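Enoyl-CoA hydratase (Mycobacterium tuberculosis, PDB 5KJP) catalyses the reversible hydration of enoyl-CoA thioesters in fatty acid metabolism, as a member of the crotonase superfamily. Local coordinates at the interface of chains A and B. Coordinates in Å, arbitrary orientation; residue numbers count along the deposited sequence, not the author numbering. Chains: chain A/B, Enoyl-CoA hydratase.

The interface of chains A and B. Residues chain A 145-147, 151; chain B 211, 214-215, 218, 234, 238, 241-242.
A:Val145 drops its isopropyl group into the groove between two helices of chain B, with B:Leu238 on one wall and B:Ala211, B:Ala214 and B:Thr215 on the other. Methyl CG1 of A:Val145, anti to its backbone N (chi1 175°), touches CD2 of B:Leu238 at 3.5 Å as the two side chains cross obliquely; CD1 of B:Ile218 closes in on the same methyl. Methyl CG2 of A:Val145 lies 3.9 Å from CG1 of B:Val241 and also meets the backbone of B:Ala211. Further along, A:Leu151 meets B:Thr215 at about a right angle: its forked end, CD1 and CD2, straddles the threonine methyl CG2, which lies 3.7 Å from CD2, while CB rests against CG2 of B:Ile218. A:Gly147 lays its CA over CD1 of B:Leu238 and the amide end of B:Gln234. That glutamine reaches out on an extended chain, CG anti to the backbone N. Its NE2 comes near A:Gly147 O, but the N-H points away and no hydrogen bond forms. In this patch water carries polar links between the chains. One water bonds to A:Ala146 N, nearly straight at 173°, and to the hydroxyl OG1 of B:Thr215 at 2.9 Å. A second water joins B:Gln234 OE1, at 2.6 Å, to A:Ala146 O and A:Leu151 N. In the second shell, B:Thr215 OG1 donates to B:Ala211 O one turn back (2.8 Å), tilted 35° from the carbonyl plane; this bond probably helps hold the rotamer that sets the hydroxyl beside A:Val145 and the methyl toward A:Leu151. Ring atoms CE1 and CZ of B:Phe242 border the A:Val145 backbone. Chain A supplies the loop leading into helix 150-157 and that helix's first turn; chain B supplies helices 209-221 and 230-242, near its C-terminal end. The patch belongs to a contact within the deposited trimer, an assembly in keeping with the crotonase family.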
ATOM      1  N   VAL A 145      -2.540  23.639  -2.482  1.00 19.42           N
ATOM      2  CA  VAL A 145      -2.358  22.205  -2.641  1.00 17.27           C
ATOM      3  C   VAL A 145      -0.952  21.831  -2.169  1.00 19.18           C
ATOM      4  O   VAL A 145      -0.010  22.592  -2.381  1.00 23.90           O
ATOM      5  CB  VAL A 145      -2.577  21.793  -4.116  1.00 18.35           C
ATOM      6  CG1 VAL A 145      -2.262  20.328  -4.331  1.00 20.20           C
ATOM      7  CG2 VAL A 145      -4.012  22.114  -4.549  1.00 21.18           C
ATOM      8  N   ALA A 146      -0.814  20.687  -1.503  1.00 18.38           N
ATOM      9  CA  ALA A 146       0.493  20.219  -1.042  1.00 20.29           C
ATOM     10  C   ALA A 146       1.328  19.701  -2.211  1.00 24.69           C
ATOM     11  O   ALA A 146       1.375  18.494  -2.467  1.00 31.58           O
ATOM     12  CB  ALA A 146       0.331  19.134   0.015  1.00 18.83           C
ATOM     13  N   GLY A 147       2.001  20.615  -2.900  1.00 19.29           N
ATOM     14  CA  GLY A 147       2.748  20.281  -4.107  1.00 24.95           C
ATOM     15  C   GLY A 147       4.216  19.911  -3.934  1.00 23.31           C
ATOM     16  O   GLY A 147       4.952  19.782  -4.920  1.00 26.11           O
ATOM     17  N   LEU A 151       1.242  14.915  -1.825  1.00 14.66           N
ATOM     18  CA  LEU A 151       0.192  14.166  -2.505  1.00 12.99           C
ATOM     19  C   LEU A 151       0.758  12.988  -3.287  1.00 18.79           C
ATOM     20  O   LEU A 151       0.056  12.015  -3.539  1.00 16.69           O
ATOM     21  CB  LEU A 151      -0.590  15.078  -3.439  1.00 15.40           C
ATOM     22  CG  LEU A 151      -1.272  16.270  -2.775  1.00 14.20           C
ATOM     23  CD1 LEU A 151      -2.202  16.914  -3.784  1.00 15.03           C
ATOM     24  CD2 LEU A 151      -2.025  15.816  -1.518  1.00 13.26           C
TER
ATOM     25  N   ALA B 211      -8.966  23.702  -4.719  1.00 16.39           N
ATOM     26  CA  ALA B 211      -7.831  23.014  -4.117  1.00 15.18           C
ATOM     27  C   ALA B 211      -8.202  21.577  -3.759  1.00 13.97           C
ATOM     28  O   ALA B 211      -7.412  20.658  -3.955  1.00 12.13           O
ATOM     29  CB  ALA B 211      -7.338  23.772  -2.885  1.00 13.87           C
ATOM     30  N   ALA B 214      -8.474  19.614  -7.056  1.00 16.19           N
ATOM     31  CA  ALA B 214      -7.127  19.421  -7.592  1.00 16.39           C
ATOM     32  C   ALA B 214      -6.355  18.393  -6.783  1.00 15.09           C
ATOM     33  O   ALA B 214      -5.576  17.616  -7.333  1.00 15.61           O
ATOM     34  CB  ALA B 214      -6.363  20.738  -7.620  1.00 15.27           C
ATOM     35  N   THR B 215      -6.571  18.396  -5.474  1.00 12.19           N
ATOM     36  CA  THR B 215      -5.883  17.464  -4.589  1.00 14.23           C
ATOM     37  C   THR B 215      -6.316  16.034  -4.898  1.00 16.00           C
ATOM     38  O   THR B 215      -5.482  15.131  -5.022  1.00 13.18           O
ATOM     39  CB  THR B 215      -6.151  17.801  -3.112  1.00 13.32           C
ATOM     40  OG1 THR B 215      -5.502  19.039  -2.789  1.00 17.23           O
ATOM     41  CG2 THR B 215      -5.601  16.710  -2.204  1.00 13.84           C
ATOM     42  N   ILE B 218      -4.825  14.938  -8.262  1.00 15.71           N
ATOM     43  CA  ILE B 218      -3.414  14.566  -8.243  1.00 15.71           C
ATOM     44  C   ILE B 218      -3.250  13.181  -7.616  1.00 16.35           C
ATOM     45  O   ILE B 218      -2.537  12.340  -8.153  1.00 18.72           O
ATOM     46  CB  ILE B 218      -2.560  15.615  -7.493  1.00 18.16           C
ATOM     47  CG1 ILE B 218      -2.470  16.901  -8.323  1.00 16.95           C
ATOM     48  CG2 ILE B 218      -1.154  15.082  -7.211  1.00 18.66           C
ATOM     49  CD1 ILE B 218      -2.134  18.133  -7.508  1.00 18.99           C
ATOM     50  N   GLN B 234       2.169  16.950 -12.040  1.00 22.51           N
ATOM     51  CA  GLN B 234       1.497  17.606 -10.927  1.00 24.51           C
ATOM     52  C   GLN B 234       1.422  19.124 -11.103  1.00 25.67           C
ATOM     53  O   GLN B 234       0.398  19.744 -10.810  1.00 22.29           O
ATOM     54  CB  GLN B 234       2.209  17.271  -9.611  1.00 19.48           C
ATOM     55  CG  GLN B 234       1.590  17.943  -8.403  1.00 20.39           C
ATOM     56  CD  GLN B 234       2.324  17.621  -7.119  1.00 22.19           C
ATOM     57  OE1 GLN B 234       1.802  16.912  -6.262  1.00 20.45           O
ATOM     58  NE2 GLN B 234       3.541  18.145  -6.977  1.00 19.64           N
ATOM     59  N   LEU B 238      -1.323  22.118 -10.503  1.00 19.08           N
ATOM     60  CA  LEU B 238      -1.069  23.083  -9.430  1.00 22.67           C
ATOM     61  C   LEU B 238      -1.284  24.536  -9.841  1.00 23.94           C
ATOM     62  O   LEU B 238      -1.841  25.326  -9.078  1.00 24.48           O
ATOM     63  CB  LEU B 238       0.361  22.938  -8.900  1.00 25.52           C
ATOM     64  CG  LEU B 238       0.728  21.694  -8.091  1.00 30.56           C
ATOM     65  CD1 LEU B 238       2.170  21.788  -7.623  1.00 33.11           C
ATOM     66  CD2 LEU B 238      -0.204  21.552  -6.907  1.00 28.70           C
ATOM     67  N   VAL B 241      -4.612  26.425  -9.592  1.00 21.15           N
ATOM     68  CA  VAL B 241      -5.028  26.592  -8.206  1.00 18.33           C
ATOM     69  C   VAL B 241      -4.305  27.777  -7.569  1.00 22.80           C
ATOM     70  O   VAL B 241      -4.927  28.643  -6.942  1.00 22.53           O
ATOM     71  CB  VAL B 241      -4.766  25.317  -7.378  1.00 18.88           C
ATOM     72  CG1 VAL B 241      -5.119  25.553  -5.915  1.00 18.37           C
ATOM     73  CG2 VAL B 241      -5.573  24.152  -7.944  1.00 20.01           C
ATOM     74  N   PHE B 242      -2.989  27.825  -7.748  1.00 21.37           N
ATOM     75  CA  PHE B 242      -2.178  28.860  -7.116  1.00 25.22           C
ATOM     76  C   PHE B 242      -2.467  30.266  -7.640  1.00 26.21           C
ATOM     77  O   PHE B 242      -2.195  31.246  -6.953  1.00 30.10           O
ATOM     78  CB  PHE B 242      -0.693  28.532  -7.279  1.00 26.70           C
ATOM     79  CG  PHE B 242      -0.157  27.650  -6.192  1.00 31.86           C
ATOM     80  CD1 PHE B 242      -0.532  26.320  -6.118  1.00 30.51           C
ATOM     81  CD2 PHE B 242       0.705  28.155  -5.230  1.00 44.34           C
ATOM     82  CE1 PHE B 242      -0.052  25.503  -5.108  1.00 36.85           C
ATOM     83  CE2 PHE B 242       1.192  27.343  -4.221  1.00 41.56           C
ATOM     84  CZ  PHE B 242       0.813  26.014  -4.161  1.00 37.37           C
TER
HETATM   85  O   HOH W   1      -3.286  19.264  -0.946  1.00 13.79           O
HETATM   86  O   HOH W   2       2.711  16.752  -3.824  1.00 16.98           O